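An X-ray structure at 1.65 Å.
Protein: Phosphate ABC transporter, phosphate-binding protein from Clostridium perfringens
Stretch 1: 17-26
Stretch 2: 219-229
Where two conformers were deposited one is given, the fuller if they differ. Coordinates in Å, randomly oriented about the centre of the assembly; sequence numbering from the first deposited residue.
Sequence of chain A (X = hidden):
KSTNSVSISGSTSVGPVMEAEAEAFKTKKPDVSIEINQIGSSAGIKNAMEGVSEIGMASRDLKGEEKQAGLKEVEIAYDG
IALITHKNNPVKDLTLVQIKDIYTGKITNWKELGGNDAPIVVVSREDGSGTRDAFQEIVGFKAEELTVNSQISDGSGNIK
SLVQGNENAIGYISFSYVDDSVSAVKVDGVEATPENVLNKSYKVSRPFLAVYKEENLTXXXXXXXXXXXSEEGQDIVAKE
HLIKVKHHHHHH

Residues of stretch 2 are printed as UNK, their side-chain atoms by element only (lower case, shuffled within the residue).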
# COMPACT_ATOMS: atom_id res chain seq x y z
N VAL A 17 -1.25 -9.29 4.42
CA VAL A 17 -2.56 -9.98 4.35
C VAL A 17 -2.55 -11.22 3.50
O VAL A 17 -3.18 -12.23 3.84
CB VAL A 17 -3.71 -9.02 3.99
CG1 VAL A 17 -3.72 -8.55 2.54
CG2 VAL A 17 -5.08 -9.65 4.33
N MET A 18 -1.85 -11.18 2.38
CA MET A 18 -1.75 -12.35 1.58
C MET A 18 -1.08 -13.52 2.30
O MET A 18 -1.53 -14.71 2.17
CB MET A 18 -0.95 -12.04 0.28
CG MET A 18 -1.17 -13.10 -0.82
SD MET A 18 -2.89 -13.21 -1.41
CE MET A 18 -3.20 -11.65 -2.09
N GLU A 19 -0.04 -13.24 3.11
CA GLU A 19 0.62 -14.30 3.89
C GLU A 19 -0.41 -14.87 4.94
O GLU A 19 -0.51 -16.10 5.14
CB GLU A 19 1.83 -13.79 4.68
CG GLU A 19 3.01 -13.29 3.81
CD GLU A 19 4.16 -12.71 4.64
OE1 GLU A 19 4.11 -12.73 5.92
OE2 GLU A 19 5.12 -12.26 4.02
N ALA A 20 -1.16 -14.00 5.57
CA ALA A 20 -2.16 -14.44 6.57
C ALA A 20 -3.23 -15.28 5.90
O ALA A 20 -3.69 -16.33 6.45
CB ALA A 20 -2.77 -13.22 7.25
N GLU A 21 -3.66 -14.85 4.74
CA GLU A 21 -4.62 -15.60 3.94
C GLU A 21 -4.11 -16.97 3.59
O GLU A 21 -4.86 -17.99 3.72
CB GLU A 21 -5.08 -14.85 2.69
CG GLU A 21 -5.75 -13.48 2.89
CD GLU A 21 -7.20 -13.54 3.41
OE1 GLU A 21 -7.74 -14.66 3.64
OE2 GLU A 21 -7.77 -12.44 3.62
N ALA A 22 -2.85 -17.05 3.17
CA ALA A 22 -2.28 -18.30 2.78
C ALA A 22 -2.21 -19.25 3.94
O ALA A 22 -2.46 -20.44 3.79
CB ALA A 22 -0.87 -18.08 2.11
N GLU A 23 -1.86 -18.77 5.11
CA GLU A 23 -1.67 -19.71 6.20
C GLU A 23 -3.02 -20.25 6.61
O GLU A 23 -3.15 -21.43 7.00
CB GLU A 23 -0.97 -19.07 7.40
CG GLU A 23 0.48 -18.59 7.13
CD GLU A 23 1.39 -19.56 6.31
OE1 GLU A 23 2.32 -19.14 5.53
OE2 GLU A 23 1.23 -20.75 6.44
N ALA A 24 -4.03 -19.42 6.56
CA ALA A 24 -5.37 -19.88 6.98
C ALA A 24 -5.92 -20.86 5.93
O ALA A 24 -6.57 -21.86 6.28
CB ALA A 24 -6.30 -18.72 7.20
N PHE A 25 -5.71 -20.55 4.66
CA PHE A 25 -6.12 -21.42 3.58
C PHE A 25 -5.47 -22.81 3.63
O PHE A 25 -6.10 -23.83 3.17
CB PHE A 25 -5.79 -20.72 2.24
CG PHE A 25 -6.29 -21.43 1.03
CD1 PHE A 25 -7.68 -21.54 0.79
CD2 PHE A 25 -5.39 -21.92 0.07
CE1 PHE A 25 -8.14 -22.18 -0.38
CE2 PHE A 25 -5.84 -22.54 -1.08
CZ PHE A 25 -7.22 -22.67 -1.31
N LYS A 26 -4.25 -22.90 4.18
CA LYS A 26 -3.53 -24.16 4.31
C LYS A 26 -4.34 -25.13 5.14
O LYS A 26 -4.27 -26.35 4.92
CB LYS A 26 -2.12 -23.97 4.92
CG LYS A 26 -1.22 -25.18 4.79
CD LYS A 26 -0.78 -25.45 3.35
CE LYS A 26 0.13 -26.65 3.23
NZ LYS A 26 0.60 -26.84 1.81
N UNK A 219 -7.68 -24.17 -10.79
CA UNK A 219 -8.76 -24.38 -9.83
C UNK A 219 -8.24 -24.04 -8.41
O UNK A 219 -8.94 -23.42 -7.63
c UNK A 219 -9.39 -25.78 -9.95
o UNK A 219 -10.20 -28.35 -9.23
o UNK A 219 -8.26 -29.26 -9.83
c UNK A 219 -8.38 -26.89 -9.74
c UNK A 219 -9.00 -28.27 -9.60
N UNK A 220 -7.00 -24.40 -8.09
CA UNK A 220 -6.40 -23.99 -6.78
C UNK A 220 -6.29 -22.49 -6.59
O UNK A 220 -6.61 -21.96 -5.54
o UNK A 220 -5.06 -26.03 -6.59
c UNK A 220 -5.02 -24.61 -6.55
N UNK A 221 -5.84 -21.77 -7.61
CA UNK A 221 -5.81 -20.33 -7.49
C UNK A 221 -7.20 -19.70 -7.37
O UNK A 221 -7.37 -18.72 -6.65
N UNK A 222 -8.19 -20.21 -8.10
CA UNK A 222 -9.57 -19.73 -7.99
C UNK A 222 -10.08 -20.00 -6.58
O UNK A 222 -10.73 -19.14 -5.96
c UNK A 222 -12.95 -20.57 -9.77
n UNK A 222 -15.19 -21.36 -9.24
c UNK A 222 -10.48 -20.36 -9.06
c UNK A 222 -11.85 -19.67 -9.20
c UNK A 222 -14.35 -20.15 -9.33
N UNK A 223 -9.76 -21.20 -6.07
CA UNK A 223 -10.08 -21.55 -4.67
C UNK A 223 -9.54 -20.61 -3.65
O UNK A 223 -10.23 -20.25 -2.69
c UNK A 223 -9.51 -22.93 -4.29
o UNK A 223 -10.48 -23.78 -4.57
N UNK A 224 -8.28 -20.27 -3.83
CA UNK A 224 -7.65 -19.31 -2.94
C UNK A 224 -8.32 -17.94 -2.98
O UNK A 224 -8.58 -17.38 -1.93
c UNK A 224 -5.54 -18.50 -0.88
c UNK A 224 -6.14 -19.24 -3.21
c UNK A 224 -5.39 -18.36 -2.27
c UNK A 224 -3.82 -16.61 -1.90
c UNK A 224 -4.86 -17.67 0.02
c UNK A 224 -4.51 -17.41 -2.75
c UNK A 224 -4.00 -16.70 -0.50
N UNK A 225 -8.61 -17.39 -4.17
CA UNK A 225 -9.24 -16.08 -4.27
C UNK A 225 -10.64 -16.15 -3.61
O UNK A 225 -11.07 -15.23 -2.93
c UNK A 225 -9.36 -15.69 -5.71
c UNK A 225 -7.89 -15.06 -7.74
c UNK A 225 -10.29 -14.50 -5.86
c UNK A 225 -7.93 -15.38 -6.27
N UNK A 226 -11.38 -17.23 -3.88
CA UNK A 226 -12.71 -17.40 -3.27
C UNK A 226 -12.60 -17.44 -1.75
O UNK A 226 -13.46 -16.90 -1.03
o UNK A 226 -14.18 -19.46 -5.98
c UNK A 226 -13.40 -18.65 -3.86
c UNK A 226 -13.92 -18.43 -5.31
o UNK A 226 -14.05 -17.27 -5.80
N UNK A 227 -11.53 -18.05 -1.24
CA UNK A 227 -11.34 -18.07 0.20
C UNK A 227 -11.10 -16.67 0.76
O UNK A 227 -11.60 -16.30 1.79
c UNK A 227 -10.29 -19.45 4.30
c UNK A 227 -10.61 -19.52 2.95
c UNK A 227 -8.77 -18.05 2.47
c UNK A 227 -10.18 -18.93 0.58
c UNK A 227 -9.22 -18.66 4.74
c UNK A 227 -9.84 -18.84 2.02
c UNK A 227 -8.47 -17.96 3.82
N UNK A 228 -10.29 -15.88 0.06
CA UNK A 228 -10.01 -14.50 0.50
C UNK A 228 -11.29 -13.67 0.55
O UNK A 228 -11.48 -12.82 1.43
c UNK A 228 -8.84 -12.32 -0.06
c UNK A 228 -6.65 -13.99 -1.38
c UNK A 228 -8.97 -13.83 -0.40
c UNK A 228 -7.63 -14.52 -0.30
N UNK A 229 -12.21 -13.96 -0.37
CA UNK A 229 -13.47 -13.23 -0.45
C UNK A 229 -14.54 -13.73 0.49
O UNK A 229 -15.60 -13.09 0.66
c UNK A 229 -14.04 -13.22 -1.85
c UNK A 229 -13.19 -12.54 -2.91
c UNK A 229 -13.04 -11.05 -2.58
c UNK A 229 -13.77 -12.77 -4.28

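Position 219 carries three side-chain carbons, the third bearing two oxygens, and none comes within 9 Å of stretch 1; a carboxylate at the end of a three-carbon chain is Glu219. Position 220 has one carbon and one oxygen, which identifies Ser220; its contribution is its backbone O, 4.3 Å from Phe25 CZ. Position 221 has no side-chain atoms and is Gly221. At position 222, four carbons in a row end in nitrogen, with no contact to stretch 1, so this is Lys222.

Position 223 again shows one carbon and one oxygen. Its CB points toward stretch 1 and lies 3.8 Å from Phe25 CZ, while its backbone O is 3.7 Å from Phe25 CE1. The residue is Ser223.

Position 224 has one carbon followed by a six-carbon ring without a heteroatom or hydroxyl, hence Phe224. Its ring sits among Met18, Glu21, Ala22 and Phe25: CE2 is 3.6 Å from Met18 SD, CE1 is 3.7 Å from Glu21 O, and CD1 is 3.6 Å from Phe25 CD2.

Position 225 has four carbons, forked at the first, with one arm two carbons long; this is Ile225, pointing away from stretch 1. Position 226 has two carbons, the second carrying two oxygens, and is Asp226. It makes no contact with stretch 1, but its OD2 forms a long salt bridge of 3.9 Å with Lys222 NZ, one helical turn back.

Position 227 repeats the pattern of one carbon plus a six-carbon ring and is Phe227. Its CB lies 3.6 Å from Phe25 CD1, its CZ 3.8 Å from Ala24 CB, and its CE2 3.4 Å from Glu21 OE1. Position 228 has four carbons forked at the first, with one longer arm: Ile228, whose CD1 reaches Met18 SD at 3.8 Å. Position 229 has four carbons forked at the second, so it is Leu229, directed away.

The two helices cross at 107°, their axes approaching to 10.3 Å, and bury 485 Å² in total. No hydrogen bond links them, so packing carries the contact. Phe224 fills a hole in the first helix, while Phe25 points back toward the second. Phe224 CA lies 4.0 Å from the Phe25 ring centroid and 21° off its normal, a CH-pi contact over the face. The Phe25 ring meets those of Phe224 and Phe227 obliquely, with planes at 53° and 49°. Met18, although its CB points sideways, brings its sulfur to Phe224 and Ile228, extending this apolar packing beyond the aromatic cluster.

Stretch 2 (219-229) ESGKSFIDFIL
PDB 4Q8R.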